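Local coordinates for protein glycerol dehydratase (Clostridium butyricum, PDB 1R9D) that dehydrates glycerol without vitamin B12, probably as a lyase that works through an organic radical carried by the polypeptide itself, at residues 494-499 with 621-626; 150-155 with 449-454. All blocks are in the same frame, centred on the assembly; numbering follows the deposited sequence.

How the contacts relate
The two contacts show how strand pairing and helix packing can be joined through shared side chains. Contact 2 pairs strand 152-153 with strand 449-452, which lies parallel to strand 543-551 in the same mixed sheet. Helix 453-461 then leads on to helix 484-516, and this second helix meets helix 607-624 in contact 1. Along the chain contact 2 closes before contact 1 opens, and their centres are about 12 Å apart. Phe498 bridges them, its CG lying 3.9 Å from Val151 CG1. The side chain of Phe450 in contact 2 comes within about 3 Å of a bound glycerol, so the strand pairing borders the bound glycerol.

Contact 1 (494-499 with 621-626); sequences QMEYFV and CREVNK
Glu623 of helix 607-624 lies against Met495, Glu496 and Val499 of helix 484-516, in a helix-helix packing that combines apolar contacts with a three-residue salt-bridge network. Val499 CG1 reaches Glu623 CB at 3.8 Å and also touches Val624, with 4.1 Å between Val499 CG1 and Val624 CG2. Beyond CB, the carbon chain of Glu623 slants across Met495, CG to CG at 3.9 Å.

The polar layer begins where Glu623 bends at chi2 (-53°) and turns its CD toward the backbone of Glu496. There Glu623 OE1 is gripped twice. Lys626 NZ meets it at 2.8 Å on the syn side, 27° out of the carboxylate plane, while a water donates to it at 2.7 Å. The same water donates to Glu496 O, so Glu623 is tied to the opposite helix without a direct hydrogen bond.

Glu496 runs extended past this group, with OE2 near one like and one opposite charge. Its OE2 stands 4.5 Å from Glu623 OE1, a like-charge approach that the ammonium of Lys626 probably eases. Behind the first shell, Val619 and Tyr620 of helix 607-624 touch Met495, and Tyr620 also Val499; Phe451 of strand 449-452 touches both Met495 and Val499. Lys626 closes the network with a second, long salt bridge, 3.9 Å from its NZ to Glu496 OE2.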
loop_
_atom_site.group_PDB
_atom_site.type_symbol
_atom_site.label_atom_id
_atom_site.label_comp_id
_atom_site.label_asym_id
_atom_site.label_seq_id
_atom_site.Cartn_x
_atom_site.Cartn_y
_atom_site.Cartn_z
ATOM N N GLN A 494 5.672 13.880 32.292
ATOM C CA GLN A 494 4.782 14.613 31.393
ATOM C C GLN A 494 5.427 14.672 30.005
ATOM O O GLN A 494 4.765 14.461 28.990
ATOM C CB GLN A 494 4.546 16.042 31.893
ATOM C CG GLN A 494 3.700 16.163 33.156
ATOM C CD GLN A 494 2.275 15.651 32.982
ATOM O OE1 GLN A 494 1.662 15.813 31.923
ATOM N NE2 GLN A 494 1.734 15.046 34.036
ATOM N N MET A 495 6.724 14.962 29.974
ATOM C CA MET A 495 7.470 15.052 28.720
ATOM C C MET A 495 7.367 13.735 27.953
ATOM O O MET A 495 7.090 13.716 26.752
ATOM C CB MET A 495 8.946 15.358 29.006
ATOM C CG MET A 495 9.784 15.716 27.780
ATOM S SD MET A 495 9.440 17.375 27.147
ATOM C CE MET A 495 10.343 18.401 28.341
ATOM N N GLU A 496 7.586 12.635 28.663
ATOM C CA GLU A 496 7.537 11.305 28.067
ATOM C C GLU A 496 6.222 10.991 27.364
ATOM O O GLU A 496 6.214 10.467 26.246
ATOM C CB GLU A 496 7.801 10.253 29.145
ATOM C CG GLU A 496 7.613 8.817 28.691
ATOM C CD GLU A 496 7.882 7.828 29.810
ATOM O OE1 GLU A 496 7.283 7.983 30.902
ATOM O OE2 GLU A 496 8.691 6.896 29.602
ATOM N N TYR A 497 5.113 11.314 28.019
ATOM C CA TYR A 497 3.795 11.042 27.468
ATOM C C TYR A 497 3.509 11.800 26.176
ATOM O O TYR A 497 3.106 11.209 25.176
ATOM C CB TYR A 497 2.713 11.383 28.493
ATOM C CG TYR A 497 1.307 11.079 28.013
ATOM C CD1 TYR A 497 0.820 9.775 28.021
ATOM C CD2 TYR A 497 0.481 12.087 27.515
ATOM C CE1 TYR A 497 -0.455 9.473 27.547
ATOM C CE2 TYR A 497 -0.803 11.796 27.032
ATOM C CZ TYR A 497 -1.258 10.485 27.052
ATOM O OH TYR A 497 -2.512 10.173 26.571
ATOM N N PHE A 498 3.717 13.111 26.191
ATOM C CA PHE A 498 3.436 13.902 25.002
ATOM C C PHE A 498 4.436 13.732 23.865
ATOM O O PHE A 498 4.055 13.821 22.698
ATOM C CB PHE A 498 3.269 15.371 25.390
ATOM C CG PHE A 498 2.014 15.635 26.172
ATOM C CD1 PHE A 498 0.775 15.640 25.538
ATOM C CD2 PHE A 498 2.059 15.800 27.552
ATOM C CE1 PHE A 498 -0.408 15.802 26.266
ATOM C CE2 PHE A 498 0.880 15.963 28.292
ATOM C CZ PHE A 498 -0.353 15.963 27.647
ATOM N N VAL A 499 5.702 13.478 24.181
ATOM C CA VAL A 499 6.677 13.274 23.116
ATOM C C VAL A 499 6.324 11.962 22.413
ATOM O O VAL A 499 6.429 11.854 21.196
ATOM C CB VAL A 499 8.125 13.202 23.653
ATOM C CG1 VAL A 499 9.073 12.780 22.537
ATOM C CG2 VAL A 499 8.545 14.568 24.180
ATOM N N CYS A 621 15.097 16.312 24.593
ATOM C CA CYS A 621 15.967 15.672 23.612
ATOM C C CYS A 621 16.129 14.162 23.812
ATOM O O CYS A 621 16.113 13.402 22.842
ATOM C CB CYS A 621 17.337 16.361 23.599
ATOM S SG CYS A 621 17.309 18.094 22.983
ATOM N N ARG A 622 16.271 13.725 25.061
ATOM C CA ARG A 622 16.431 12.297 25.341
ATOM C C ARG A 622 15.175 11.503 24.999
ATOM O O ARG A 622 15.264 10.338 24.607
ATOM C CB ARG A 622 16.793 12.065 26.810
ATOM C CG ARG A 622 18.125 12.663 27.233
ATOM C CD ARG A 622 18.373 12.410 28.712
ATOM N NE ARG A 622 19.533 13.135 29.222
ATOM C CZ ARG A 622 19.481 13.999 30.231
ATOM N NH1 ARG A 622 18.325 14.246 30.840
ATOM N NH2 ARG A 622 20.584 14.614 30.636
ATOM N N GLU A 623 14.009 12.120 25.153
ATOM C CA GLU A 623 12.770 11.436 24.818
ATOM C C GLU A 623 12.672 11.266 23.301
ATOM O O GLU A 623 12.371 10.181 22.814
ATOM C CB GLU A 623 11.547 12.216 25.320
ATOM C CG GLU A 623 11.354 12.236 26.836
ATOM C CD GLU A 623 11.341 10.852 27.460
ATOM O OE1 GLU A 623 10.693 9.938 26.900
ATOM O OE2 GLU A 623 11.971 10.678 28.528
ATOM N N VAL A 624 12.933 12.341 22.562
ATOM C CA VAL A 624 12.861 12.296 21.102
ATOM C C VAL A 624 13.760 11.201 20.516
ATOM O O VAL A 624 13.355 10.484 19.597
ATOM C CB VAL A 624 13.245 13.663 20.481
ATOM C CG1 VAL A 624 13.297 13.556 18.959
ATOM C CG2 VAL A 624 12.224 14.723 20.887
ATOM N N ASN A 625 14.972 11.070 21.053
ATOM C CA ASN A 625 15.926 10.063 20.575
ATOM C C ASN A 625 15.439 8.616 20.656
ATOM O O ASN A 625 15.989 7.738 19.994
ATOM C CB ASN A 625 17.251 10.165 21.345
ATOM C CG ASN A 625 18.169 11.236 20.798
ATOM O OD1 ASN A 625 17.890 11.853 19.767
ATOM N ND2 ASN A 625 19.283 11.459 21.487
ATOM N N LYS A 626 14.416 8.360 21.461
ATOM C CA LYS A 626 13.900 7.004 21.623
ATOM C C LYS A 626 13.146 6.443 20.425
ATOM O O LYS A 626 12.997 5.222 20.301
ATOM C CB LYS A 626 12.950 6.937 22.819
ATOM C CG LYS A 626 13.581 7.157 24.174
ATOM C CD LYS A 626 12.488 7.301 25.219
ATOM C CE LYS A 626 13.056 7.447 26.624
ATOM N NZ LYS A 626 11.949 7.543 27.624
HETATM O O HOH W 1 8.710 9.813 25.027
#

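Contact 2 (150-155 with 449-454); sequences DVFTVG and AFFNLA
Phe152 and Phe451 face each other as the non-hydrogen-bonded pair of a short antiparallel strand pairing, which adds strand 152-153 to the side of strand 449-452. Backbone hydrogen bonds with Gln549 and Val551 join that strand to strand 543-551, an arrangement consistent with the barrel of the pyruvate formate-lyase fold.

Phe451 can be followed outward. Its CB leaves the sheet on the same face as that of Phe152, and CG lies anti to the backbone N (chi1 -172°), which carries the ring toward Val151. On one flank of the ring CD1 touches Phe152 CB at 3.7 Å. Further out, CE1 and CZ lie beneath Val151 CG1, a methyl set over one ring face at 4.1 Å from CE1; Phe498 CB also packs on CE1. On the other flank Phe451 CE2 lies 3.6 Å from Met495 SD. The ring of Tyr620 meets that of Phe451, the planes inclined by about 35°.

On the reverse face, Thr153 and Phe450 form the hydrogen-bonded pair, with Thr153 N to Phe450 O at 2.9 Å and the return bond from Phe450 N to Thr153 O. Their side chains run side by side, Thr153 CG2 near the plane of the Phe450 ring at its edge. The Phe450 side chain is about 3 Å, between nearest atoms, from a bound glycerol. Thr153 OG1 accepts from Gly155 N, making an ST turn just after the paired residues.

At the far end Asn452 N donates to Val151 O at 2.8 Å. Asn452 is also the N-cap of helix 453-461: OD1 accepts from Arg455 N, while ND2 is bound to Thr652 OG1 and to a water, 3.0 Å from ND2, that donates in turn to Asp150 O.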
loop_
_atom_site.group_PDB
_atom_site.type_symbol
_atom_site.label_atom_id
_atom_site.label_comp_id
_atom_site.label_asym_id
_atom_site.label_seq_id
_atom_site.Cartn_x
_atom_site.Cartn_y
_atom_site.Cartn_z
ATOM N N ASP A 150 -3.153 21.265 22.847
ATOM C CA ASP A 150 -2.377 22.505 22.891
ATOM C C ASP A 150 -0.984 22.305 23.491
ATOM O O ASP A 150 -0.478 23.182 24.194
ATOM C CB ASP A 150 -3.108 23.596 23.692
ATOM C CG ASP A 150 -4.227 24.258 22.907
ATOM O OD1 ASP A 150 -4.299 24.065 21.671
ATOM O OD2 ASP A 150 -5.031 24.991 23.529
ATOM N N VAL A 151 -0.372 21.152 23.231
ATOM C CA VAL A 151 0.974 20.889 23.732
ATOM C C VAL A 151 1.957 20.865 22.561
ATOM O O VAL A 151 3.079 21.364 22.668
ATOM C CB VAL A 151 1.050 19.547 24.499
ATOM C CG1 VAL A 151 2.500 19.207 24.819
ATOM C CG2 VAL A 151 0.249 19.645 25.791
ATOM N N PHE A 152 1.536 20.280 21.442
ATOM C CA PHE A 152 2.388 20.229 20.261
ATOM C C PHE A 152 1.535 20.241 18.996
ATOM O O PHE A 152 0.316 20.083 19.063
ATOM C CB PHE A 152 3.280 18.975 20.301
ATOM C CG PHE A 152 2.527 17.677 20.190
ATOM C CD1 PHE A 152 2.147 17.177 18.948
ATOM C CD2 PHE A 152 2.185 16.958 21.332
ATOM C CE1 PHE A 152 1.438 15.981 18.845
ATOM C CE2 PHE A 152 1.476 15.761 21.240
ATOM C CZ PHE A 152 1.101 15.271 19.994
ATOM N N THR A 153 2.174 20.455 17.852
ATOM C CA THR A 153 1.469 20.466 16.576
ATOM C C THR A 153 2.267 19.723 15.515
ATOM O O THR A 153 3.478 19.895 15.409
ATOM C CB THR A 153 1.220 21.899 16.055
ATOM O OG1 THR A 153 0.667 21.829 14.732
ATOM C CG2 THR A 153 2.515 22.695 16.001
ATOM N N VAL A 154 1.580 18.888 14.743
ATOM C CA VAL A 154 2.219 18.142 13.668
ATOM C C VAL A 154 1.555 18.575 12.367
ATOM O O VAL A 154 1.517 17.832 11.392
ATOM C CB VAL A 154 2.054 16.613 13.847
ATOM C CG1 VAL A 154 2.907 16.127 15.019
ATOM C CG2 VAL A 154 0.595 16.268 14.093
ATOM N N GLY A 155 1.045 19.802 12.360
ATOM C CA GLY A 155 0.376 20.309 11.178
ATOM C C GLY A 155 1.187 20.462 9.903
ATOM O O GLY A 155 0.656 20.265 8.808
ATOM N N ALA A 449 7.425 18.714 13.467
ATOM C CA ALA A 449 6.536 19.168 14.534
ATOM C C ALA A 449 7.152 20.248 15.414
ATOM O O ALA A 449 8.363 20.451 15.407
ATOM C CB ALA A 449 6.137 17.987 15.406
ATOM N N PHE A 450 6.293 20.955 16.147
ATOM C CA PHE A 450 6.730 21.971 17.107
ATOM C C PHE A 450 6.138 21.490 18.427
ATOM O O PHE A 450 4.966 21.105 18.487
ATOM C CB PHE A 450 6.194 23.367 16.767
ATOM C CG PHE A 450 6.907 24.034 15.625
ATOM C CD1 PHE A 450 6.264 24.226 14.409
ATOM C CD2 PHE A 450 8.218 24.478 15.769
ATOM C CE1 PHE A 450 6.916 24.856 13.349
ATOM C CE2 PHE A 450 8.880 25.107 14.718
ATOM C CZ PHE A 450 8.225 25.297 13.504
ATOM N N PHE A 451 6.952 21.511 19.476
ATOM C CA PHE A 451 6.554 21.031 20.799
ATOM C C PHE A 451 6.733 22.149 21.827
ATOM O O PHE A 451 7.807 22.732 21.926
ATOM C CB PHE A 451 7.436 19.832 21.158
ATOM C CG PHE A 451 7.025 19.112 22.406
ATOM C CD1 PHE A 451 6.203 17.992 22.339
ATOM C CD2 PHE A 451 7.498 19.528 23.648
ATOM C CE1 PHE A 451 5.859 17.287 23.490
ATOM C CE2 PHE A 451 7.161 18.832 24.811
ATOM C CZ PHE A 451 6.342 17.709 24.733
ATOM N N ASN A 452 5.679 22.441 22.582
ATOM C CA ASN A 452 5.712 23.512 23.583
ATOM C C ASN A 452 6.281 23.039 24.920
ATOM O O ASN A 452 5.578 22.433 25.725
ATOM C CB ASN A 452 4.296 24.063 23.800
ATOM C CG ASN A 452 4.287 25.338 24.622
ATOM O OD1 ASN A 452 5.158 25.553 25.469
ATOM N ND2 ASN A 452 3.290 26.189 24.386
ATOM N N LEU A 453 7.558 23.326 25.153
ATOM C CA LEU A 453 8.219 22.929 26.392
ATOM C C LEU A 453 7.610 23.605 27.621
ATOM O O LEU A 453 7.544 23.005 28.697
ATOM C CB LEU A 453 9.707 23.262 26.319
ATOM C CG LEU A 453 10.527 22.596 25.214
ATOM C CD1 LEU A 453 11.903 23.255 25.168
ATOM C CD2 LEU A 453 10.639 21.094 25.466
ATOM N N ALA A 454 7.166 24.848 27.462
ATOM C CA ALA A 454 6.572 25.590 28.574
ATOM C C ALA A 454 5.290 24.937 29.095
ATOM O O ALA A 454 5.003 24.976 30.293
ATOM C CB ALA A 454 6.297 27.034 28.152
HETATM O O HOH W 2 1.053 25.077 22.686
#